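Local coordinates for HpcH/HpaI aldolase/citrate lyase family protein (Burkholderia cenocepacia, PDB 4MF4), which is of unknown function but belongs to the HpcH/HpaI aldolase/citrate lyase family of TIM-barrel proteins and forms a six-chain assembly, at residues D172-I177 / M212-A217; I109-D114 / S167-D172; S38-L43 / R70-A75. All blocks are in the same frame, centred on the assembly; numbering follows the deposited sequence. Where two conformers were deposited one is given.

How the contacts relate
All three contacts belong to the helical layer around one TIM barrel, each joining segments that follow neighbouring strands. Contacts 1 and 2 adjoin, their centres 9 Å apart: they share Asp172, and helix 168-172 of contact 2 runs on in the chain to helix 174-178 of contact 1. They also touch directly, with Arg214 CZ 3.3 Å from Val171 O and Ile177 packed against Thr111. Contact 3 lies across the chain's centre, about 35 Å from contact 1 and 34 Å from contact 2 between centres. Other subunits reach contact 3, whereas none touches contacts 1 and 2.

Contact 1 (D172-I177 / M212-A217); sequences DEVERI and MARVLA
Arg214 leaves its helix with CG anti to the backbone N (chi1 -174°) and stays extended as far as NE, while Glu175 bends at chi2 (83°) to turn its carboxylate toward the guanidinium. Their meeting ties together two neighbouring helices of the TIM barrel, 174-178 and 206-222. The grip is side-on and bidentate: NE of Arg214 donates to OE2 of Glu175 at 2.9 Å, and NH2 of Arg214 gives a nearly straight bond (173°) to Glu175 OE1, also 2.9 Å. The two planes are nearly coplanar and both oxygens use their syn lone pairs, which should restrict rotation of the guanidinium. Asp172 adds a longer, weaker ion pair, its OD1 lying 3.5 Å from NH1 of Arg214, and its CA lies over one guanidinium face; a long, flat, multiply donating arginine suits this network. Beneath the charged groups, branched valines fill the buried space. Val174 CG2 meets Val215 CG1 at 4.2 Å, and both side chains rest on strand 185-188, Val174 on Leu186 and Val215 on Val188. One water bridges the salt-bridged pair, donating to Glu175 OE2 at 3.0 Å and to the backbone O of Arg214 at 2.8 Å.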
loop_
_atom_site.group_PDB
_atom_site.type_symbol
_atom_site.label_atom_id
_atom_site.label_comp_id
_atom_site.label_asym_id
_atom_site.label_seq_id
_atom_site.Cartn_x
_atom_site.Cartn_y
_atom_site.Cartn_z
ATOM N N ASP A 172 0.155 -11.290 -41.625
ATOM C CA ASP A 172 -0.485 -11.225 -42.950
ATOM C C ASP A 172 -1.100 -9.842 -43.211
ATOM O O ASP A 172 -1.176 -9.403 -44.354
ATOM C CB ASP A 172 -1.566 -12.297 -43.096
ATOM C CG ASP A 172 -0.999 -13.706 -43.088
ATOM O OD1 ASP A 172 -0.059 -14.002 -43.866
ATOM O OD2 ASP A 172 -1.504 -14.528 -42.303
ATOM N N GLU A 173 -1.496 -9.158 -42.136
ATOM C CA GLU A 173 -2.197 -7.904 -42.205
ATOM C C GLU A 173 -1.266 -6.715 -41.999
ATOM O O GLU A 173 -1.723 -5.587 -41.963
ATOM C CB GLU A 173 -3.315 -7.903 -41.109
ATOM C CG GLU A 173 -4.528 -8.790 -41.400
ATOM C CD GLU A 173 -5.443 -8.167 -42.457
ATOM O OE1 GLU A 173 -6.673 -8.282 -42.358
ATOM O OE2 GLU A 173 -4.940 -7.498 -43.360
ATOM N N VAL A 174 0.044 -6.951 -41.912
ATOM C CA VAL A 174 0.965 -5.949 -41.387
ATOM C C VAL A 174 1.153 -4.716 -42.268
ATOM O O VAL A 174 1.351 -3.621 -41.762
ATOM C CB VAL A 174 2.329 -6.526 -41.016
ATOM C CG1 VAL A 174 3.125 -6.898 -42.257
ATOM C CG2 VAL A 174 3.118 -5.495 -40.189
ATOM N N GLU A 175 1.062 -4.869 -43.583
ATOM C CA GLU A 175 1.181 -3.706 -44.446
ATOM C C GLU A 175 -0.043 -2.777 -44.226
ATOM O O GLU A 175 0.103 -1.576 -44.145
ATOM C CB GLU A 175 1.372 -4.117 -45.924
ATOM C CG GLU A 175 2.664 -4.942 -46.157
ATOM C CD GLU A 175 2.538 -6.447 -45.861
ATOM O OE1 GLU A 175 1.409 -6.949 -45.581
ATOM O OE2 GLU A 175 3.582 -7.171 -45.908
ATOM N N ARG A 176 -1.227 -3.335 -44.095
ATOM C CA ARG A 176 -2.435 -2.507 -43.854
ATOM C C ARG A 176 -2.463 -1.936 -42.415
ATOM O O ARG A 176 -3.022 -0.853 -42.174
ATOM C CB ARG A 176 -3.696 -3.337 -44.112
ATOM C CG ARG A 176 -3.888 -3.789 -45.569
ATOM C CD ARG A 176 -4.827 -4.997 -45.640
ATOM N NE ARG A 176 -6.241 -4.595 -45.581
ATOM C CZ ARG A 176 -7.234 -5.254 -44.960
ATOM N NH1 ARG A 176 -7.023 -6.368 -44.270
ATOM N NH2 ARG A 176 -8.461 -4.764 -45.005
ATOM N N ILE A 177 -1.919 -2.691 -41.446
ATOM C CA ILE A 177 -1.717 -2.149 -40.093
ATOM C C ILE A 177 -0.771 -0.944 -40.132
ATOM O O ILE A 177 -1.064 0.106 -39.575
ATOM C CB ILE A 177 -1.201 -3.214 -39.125
ATOM C CG1 ILE A 177 -2.303 -4.257 -38.906
ATOM C CG2 ILE A 177 -0.789 -2.581 -37.790
ATOM C CD1 ILE A 177 -1.840 -5.515 -38.232
ATOM N N MET A 212 9.292 -12.082 -38.918
ATOM C CA MET A 212 9.853 -10.863 -38.375
ATOM C C MET A 212 10.362 -9.944 -39.498
ATOM O O MET A 212 10.099 -8.748 -39.477
ATOM C CB MET A 212 10.956 -11.178 -37.373
ATOM C CG MET A 212 10.499 -11.972 -36.146
ATOM S SD MET A 212 11.894 -12.585 -35.178
ATOM C CE MET A 212 12.664 -11.068 -34.730
ATOM N N ALA A 213 11.099 -10.516 -40.462
ATOM C CA ALA A 213 11.629 -9.791 -41.615
ATOM C C ALA A 213 10.488 -9.079 -42.345
ATOM O O ALA A 213 10.635 -7.910 -42.723
ATOM C CB ALA A 213 12.389 -10.757 -42.553
ATOM N N ARG A 214 9.340 -9.758 -42.513
ATOM C CA ARG A 214 8.183 -9.133 -43.142
ATOM C C ARG A 214 7.695 -7.899 -42.410
ATOM O O ARG A 214 7.377 -6.889 -43.035
ATOM C CB ARG A 214 7.012 -10.118 -43.356
ATOM C CG ARG A 214 5.872 -9.497 -44.153
ATOM C CD ARG A 214 4.789 -10.504 -44.499
ATOM N NE ARG A 214 3.540 -9.861 -44.919
ATOM C CZ ARG A 214 2.429 -10.524 -45.217
ATOM N NH1 ARG A 214 2.383 -11.850 -45.141
ATOM N NH2 ARG A 214 1.364 -9.861 -45.606
ATOM N N VAL A 215 7.647 -7.965 -41.084
ATOM C CA VAL A 215 7.144 -6.848 -40.301
ATOM C C VAL A 215 8.092 -5.645 -40.435
ATOM O O VAL A 215 7.680 -4.498 -40.670
ATOM C CB VAL A 215 7.003 -7.263 -38.795
ATOM C CG1 VAL A 215 6.646 -6.062 -37.953
ATOM C CG2 VAL A 215 5.939 -8.335 -38.629
ATOM N N LEU A 216 9.380 -5.900 -40.248
ATOM C CA LEU A 216 10.400 -4.847 -40.455
ATOM C C LEU A 216 10.308 -4.194 -41.844
ATOM O O LEU A 216 10.387 -2.956 -41.981
ATOM C CB LEU A 216 11.798 -5.441 -40.236
ATOM C CG LEU A 216 13.017 -4.549 -40.529
ATOM C CD1 LEU A 216 12.971 -3.353 -39.584
ATOM C CD2 LEU A 216 14.325 -5.305 -40.355
ATOM N N ALA A 217 10.163 -5.026 -42.878
ATOM C CA ALA A 217 10.114 -4.540 -44.260
ATOM C C ALA A 217 8.870 -3.735 -44.472
ATOM O O ALA A 217 8.880 -2.698 -45.154
ATOM C CB ALA A 217 10.172 -5.704 -45.238
HETATM O O HOH W 1 6.471 -6.572 -45.658
#

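Contact 2 (I109-D114 / S167-D172); sequences IETPDD and SARGVD
Ser167 opens the second segment as the N-cap of helix 168-172. Its OG stands in the crowded position between backbone N and carbonyl carbon (chi1 50°), which brings it within 3.1 Å of Gly170 N to accept a capping bond; a short hydroxyl side chain is well made for this. Ala168 turns from the contact toward Leu197. Arg169 then reaches across to Glu110. Its CG is anti to the backbone N, and a bend at chi3 (46°) brings an edge of the guanidinium to the carboxylate. The bond from Arg169 NH2 to Glu110 OE2 is short, 2.5 Å, yet bent: the two planes stand 81° apart and the nitrogen meets the oxygen from above the carboxylate plane. This single-nitrogen salt bridge lies at the contact's exposed margin, where the arginine's aliphatic part also runs alongside Thr111, whose CG2 is 4.0 Å from Arg169 CD. At Gly170 the backbones close in. With no side chain between them, Gly170 CA comes within 3.8 Å of Glu110 CA, and it also directs a CH···O contact at Glu110 O, 3.3 Å away. Val171 points away, into apolar packing on Leu193 and Ala211.

The facing loop is braced from within. Asp114 N donates to Thr111 OG1 at 3.0 Å and Thr111 N returns a weak bond to Asp114 OD2, a capping box at the start of helix 112-121. The same OD2 additionally holds Glu110 N at 3.1 Å. Thus two capped helix N-termini, each following its barrel strand, 103-106 or 160-165, lie side by side at the C-terminal end of the TIM barrel.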
loop_
_atom_site.group_PDB
_atom_site.type_symbol
_atom_site.label_atom_id
_atom_site.label_comp_id
_atom_site.label_asym_id
_atom_site.label_seq_id
_atom_site.Cartn_x
_atom_site.Cartn_y
_atom_site.Cartn_z
ATOM N N ILE A 109 -2.174 -6.909 -31.578
ATOM C CA ILE A 109 -2.895 -6.175 -32.633
ATOM C C ILE A 109 -2.787 -7.042 -33.895
ATOM O O ILE A 109 -1.679 -7.266 -34.382
ATOM C CB ILE A 109 -2.287 -4.779 -32.891
ATOM C CG1 ILE A 109 -2.479 -3.849 -31.681
ATOM C CG2 ILE A 109 -2.854 -4.156 -34.158
ATOM C CD1 ILE A 109 -3.899 -3.430 -31.389
ATOM N N GLU A 110 -3.917 -7.504 -34.421
ATOM C CA GLU A 110 -3.897 -8.463 -35.523
ATOM C C GLU A 110 -4.494 -8.004 -36.832
ATOM O O GLU A 110 -4.245 -8.625 -37.865
ATOM C CB GLU A 110 -4.636 -9.701 -35.082
ATOM C CG GLU A 110 -4.069 -10.254 -33.800
ATOM C CD GLU A 110 -4.584 -11.647 -33.536
ATOM O OE1 GLU A 110 -3.819 -12.611 -33.683
ATOM O OE2 GLU A 110 -5.791 -11.760 -33.231
ATOM N N THR A 111 -5.311 -6.952 -36.797
ATOM C CA THR A 111 -5.944 -6.432 -38.000
ATOM C C THR A 111 -5.859 -4.913 -38.061
ATOM O O THR A 111 -5.641 -4.265 -37.066
ATOM C CB THR A 111 -7.433 -6.809 -38.023
ATOM O OG1 THR A 111 -8.084 -6.188 -36.915
ATOM C CG2 THR A 111 -7.619 -8.351 -37.905
ATOM N N PRO A 112 -6.062 -4.337 -39.249
ATOM C CA PRO A 112 -6.025 -2.915 -39.275
ATOM C C PRO A 112 -7.209 -2.342 -38.486
ATOM O O PRO A 112 -7.059 -1.289 -37.935
ATOM C CB PRO A 112 -6.088 -2.571 -40.775
ATOM C CG PRO A 112 -6.516 -3.803 -41.467
ATOM C CD PRO A 112 -6.067 -4.932 -40.595
ATOM N N ASP A 113 -8.341 -3.044 -38.403
ATOM C CA ASP A 113 -9.449 -2.603 -37.492
ATOM C C ASP A 113 -9.033 -2.538 -36.037
ATOM O O ASP A 113 -9.357 -1.594 -35.390
ATOM C CB ASP A 113 -10.721 -3.452 -37.627
ATOM C CG ASP A 113 -11.488 -3.121 -38.881
ATOM O OD1 ASP A 113 -11.046 -2.203 -39.604
ATOM O OD2 ASP A 113 -12.529 -3.759 -39.160
ATOM N N ASP A 114 -8.300 -3.520 -35.542
ATOM C CA ASP A 114 -7.761 -3.456 -34.195
ATOM C C ASP A 114 -6.888 -2.204 -33.993
ATOM O O ASP A 114 -6.966 -1.553 -32.984
ATOM C CB ASP A 114 -6.837 -4.675 -33.908
ATOM C CG ASP A 114 -7.581 -6.016 -33.814
ATOM O OD1 ASP A 114 -8.820 -6.049 -33.758
ATOM O OD2 ASP A 114 -6.894 -7.041 -33.840
ATOM N N SER A 167 1.208 -12.194 -33.996
ATOM C CA SER A 167 0.436 -13.315 -34.425
ATOM C C SER A 167 0.618 -13.518 -35.906
ATOM O O SER A 167 1.031 -12.607 -36.630
ATOM C CB SER A 167 -1.011 -12.959 -34.188
ATOM O OG SER A 167 -1.230 -11.679 -34.776
ATOM N N ALA A 168 0.206 -14.671 -36.395
ATOM C CA ALA A 168 0.295 -14.957 -37.812
ATOM C C ALA A 168 -0.703 -14.155 -38.673
ATOM O O ALA A 168 -0.427 -13.761 -39.822
ATOM C CB ALA A 168 0.068 -16.429 -38.025
ATOM N N ARG A 169 -1.894 -13.944 -38.142
ATOM C CA ARG A 169 -2.869 -13.117 -38.845
ATOM C C ARG A 169 -2.326 -11.682 -38.906
ATOM O O ARG A 169 -2.460 -10.991 -39.904
ATOM C CB ARG A 169 -4.228 -13.129 -38.123
ATOM C CG ARG A 169 -5.190 -12.067 -38.653
ATOM C CD ARG A 169 -6.571 -12.241 -38.081
ATOM N NE ARG A 169 -6.542 -12.478 -36.634
ATOM C CZ ARG A 169 -7.605 -12.844 -35.919
ATOM N NH1 ARG A 169 -8.776 -13.038 -36.522
ATOM N NH2 ARG A 169 -7.504 -13.026 -34.598
ATOM N N GLY A 170 -1.732 -11.247 -37.816
ATOM C CA GLY A 170 -1.170 -9.886 -37.745
ATOM C C GLY A 170 -0.073 -9.694 -38.768
ATOM O O GLY A 170 0.017 -8.650 -39.402
ATOM N N VAL A 171 0.770 -10.713 -38.928
ATOM C CA VAL A 171 1.819 -10.639 -39.932
ATOM C C VAL A 171 1.218 -10.539 -41.345
ATOM O O VAL A 171 1.682 -9.723 -42.145
ATOM C CB VAL A 171 2.845 -11.784 -39.832
ATOM C CG1 VAL A 171 3.879 -11.629 -40.935
ATOM C CG2 VAL A 171 3.566 -11.755 -38.474
ATOM N N ASP A 172 0.155 -11.290 -41.625
ATOM C CA ASP A 172 -0.485 -11.225 -42.950
ATOM C C ASP A 172 -1.100 -9.842 -43.211
ATOM O O ASP A 172 -1.176 -9.403 -44.354
ATOM C CB ASP A 172 -1.566 -12.297 -43.096
ATOM C CG ASP A 172 -0.999 -13.706 -43.088
ATOM O OD1 ASP A 172 -0.059 -14.002 -43.866
ATOM O OD2 ASP A 172 -1.504 -14.528 -42.303
#

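Contact 3 (S38-L43 / R70-A75); sequences SAAEAL and RAIAAA
Helices 37-43 and 62-73 come closest where Glu41 CA and Ile72 CA are only 4.7 Å apart, and alanine makes such proximity possible. The methyl group of Ala40 meets CG1 of Ile72 at 4.0 Å and, slightly farther off, the CB of Ala71. Glu41 packs here with its aliphatic part: CG is anti to the backbone N (chi1 -169°), the chain runs extended, and CG lies 3.3 Å from the carbonyl oxygen of Ala71, while Glu41 CB lies 4.1 Å from Ala71 CB. Van der Waals packing of alanine methyls, Ile72 and the Glu41 methylenes makes the join; no hydrogen bond crosses it. These are consecutive helices of the TIM barrel, following strands 27-32 and 50-54, and Leu43 at the end of the first covers Leu30 and Leu32 of its own strand. Packing is looser toward Ala74 and Ala75, where Glu41 OE2 stands 3.9 Å from the CB of Ala74. Ala74 packs on Ala73 of the second subunit, while Ala75, partly exposed, lies against Ala44 and His45. The carboxylate of Glu41 forms salt bridges through OE1 with Arg70 and Arg141 of the second subunit, and Arg70 of this chain returns the bond to Glu41 of that subunit. Ser38 OG hydrogen-bonds to Leu34 O of the third subunit.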
loop_
_atom_site.group_PDB
_atom_site.type_symbol
_atom_site.label_atom_id
_atom_site.label_comp_id
_atom_site.label_asym_id
_atom_site.label_seq_id
_atom_site.Cartn_x
_atom_site.Cartn_y
_atom_site.Cartn_z
ATOM N N SER A 38 11.555 2.910 -6.741
ATOM C CA SER A 38 12.979 3.171 -6.587
ATOM C C SER A 38 13.756 2.656 -7.797
ATOM O O SER A 38 14.648 3.333 -8.277
ATOM C CB SER A 38 13.495 2.566 -5.271
ATOM O OG SER A 38 13.008 1.250 -5.095
ATOM N N ALA A 39 13.376 1.490 -8.318
ATOM C CA ALA A 39 14.050 0.913 -9.481
ATOM C C ALA A 39 13.826 1.784 -10.700
ATOM O O ALA A 39 14.760 1.996 -11.477
ATOM C CB ALA A 39 13.599 -0.506 -9.785
ATOM N N ALA A 40 12.605 2.293 -10.848
ATOM C CA ALA A 40 12.259 3.155 -12.001
ATOM C C ALA A 40 13.037 4.469 -11.931
ATOM O O ALA A 40 13.541 4.979 -12.974
ATOM C CB ALA A 40 10.766 3.447 -12.026
ATOM N N GLU A 41 13.099 5.037 -10.736
ATOM C CA GLU A 41 13.833 6.282 -10.542
ATOM C C GLU A 41 15.319 6.061 -10.762
ATOM O O GLU A 41 15.964 6.821 -11.517
ATOM C CB GLU A 41 13.609 6.919 -9.170
ATOM C CG GLU A 41 14.184 8.324 -9.143
ATOM C CD GLU A 41 13.896 9.120 -7.909
ATOM O OE1 GLU A 41 13.260 8.617 -6.945
ATOM O OE2 GLU A 41 14.327 10.311 -7.924
ATOM N N ALA A 42 15.863 4.985 -10.184
ATOM C CA ALA A 42 17.269 4.639 -10.482
ATOM C C ALA A 42 17.527 4.482 -11.995
ATOM O O ALA A 42 18.447 5.079 -12.548
ATOM C CB ALA A 42 17.692 3.395 -9.692
ATOM N N LEU A 43 16.718 3.669 -12.676
ATOM C CA LEU A 43 16.904 3.440 -14.112
ATOM C C LEU A 43 16.702 4.671 -15.007
ATOM O O LEU A 43 17.251 4.744 -16.110
ATOM C CB LEU A 43 16.084 2.213 -14.573
ATOM C CG LEU A 43 16.593 0.916 -13.975
ATOM C CD1 LEU A 43 15.627 -0.242 -14.249
ATOM C CD2 LEU A 43 17.988 0.569 -14.518
ATOM N N ARG A 70 5.891 9.151 -11.862
ATOM C CA ARG A 70 6.343 10.209 -10.992
ATOM C C ARG A 70 7.765 9.934 -10.680
ATOM O O ARG A 70 8.591 10.856 -10.668
ATOM C CB ARG A 70 5.500 10.254 -9.687
ATOM C CG ARG A 70 4.205 11.008 -9.788
ATOM C CD ARG A 70 3.316 10.701 -8.593
ATOM N NE ARG A 70 2.163 11.510 -8.758
ATOM C CZ ARG A 70 0.924 11.128 -8.531
ATOM N NH1 ARG A 70 0.654 9.899 -8.062
ATOM N NH2 ARG A 70 -0.025 12.010 -8.785
ATOM N N ALA A 71 8.093 8.664 -10.443
ATOM C CA ALA A 71 9.439 8.319 -10.019
ATOM C C ALA A 71 10.468 8.596 -11.146
ATOM O O ALA A 71 11.543 9.108 -10.906
ATOM C CB ALA A 71 9.522 6.859 -9.590
ATOM N N ILE A 72 10.125 8.232 -12.357
ATOM C CA ILE A 72 10.951 8.540 -13.531
ATOM C C ILE A 72 11.032 10.075 -13.731
ATOM O O ILE A 72 12.111 10.613 -13.941
ATOM C CB ILE A 72 10.376 7.873 -14.811
ATOM C CG1 ILE A 72 10.555 6.346 -14.785
ATOM C CG2 ILE A 72 11.034 8.423 -16.082
ATOM C CD1 ILE A 72 9.602 5.637 -15.721
ATOM N N ALA A 73 9.895 10.783 -13.662
ATOM C CA ALA A 73 9.898 12.244 -13.897
ATOM C C ALA A 73 10.752 12.968 -12.841
ATOM O O ALA A 73 11.361 13.991 -13.104
ATOM C CB ALA A 73 8.489 12.823 -13.902
ATOM N N ALA A 74 10.804 12.398 -11.653
ATOM C CA ALA A 74 11.531 12.997 -10.577
ATOM C C ALA A 74 13.013 13.063 -10.823
ATOM O O ALA A 74 13.673 13.909 -10.206
ATOM C CB ALA A 74 11.227 12.284 -9.247
ATOM N N ALA A 75 13.548 12.191 -11.694
ATOM C CA ALA A 75 14.967 12.204 -12.012
ATOM C C ALA A 75 15.337 13.392 -12.870
ATOM O O ALA A 75 16.508 13.663 -12.994
ATOM C CB ALA A 75 15.422 10.917 -12.707
#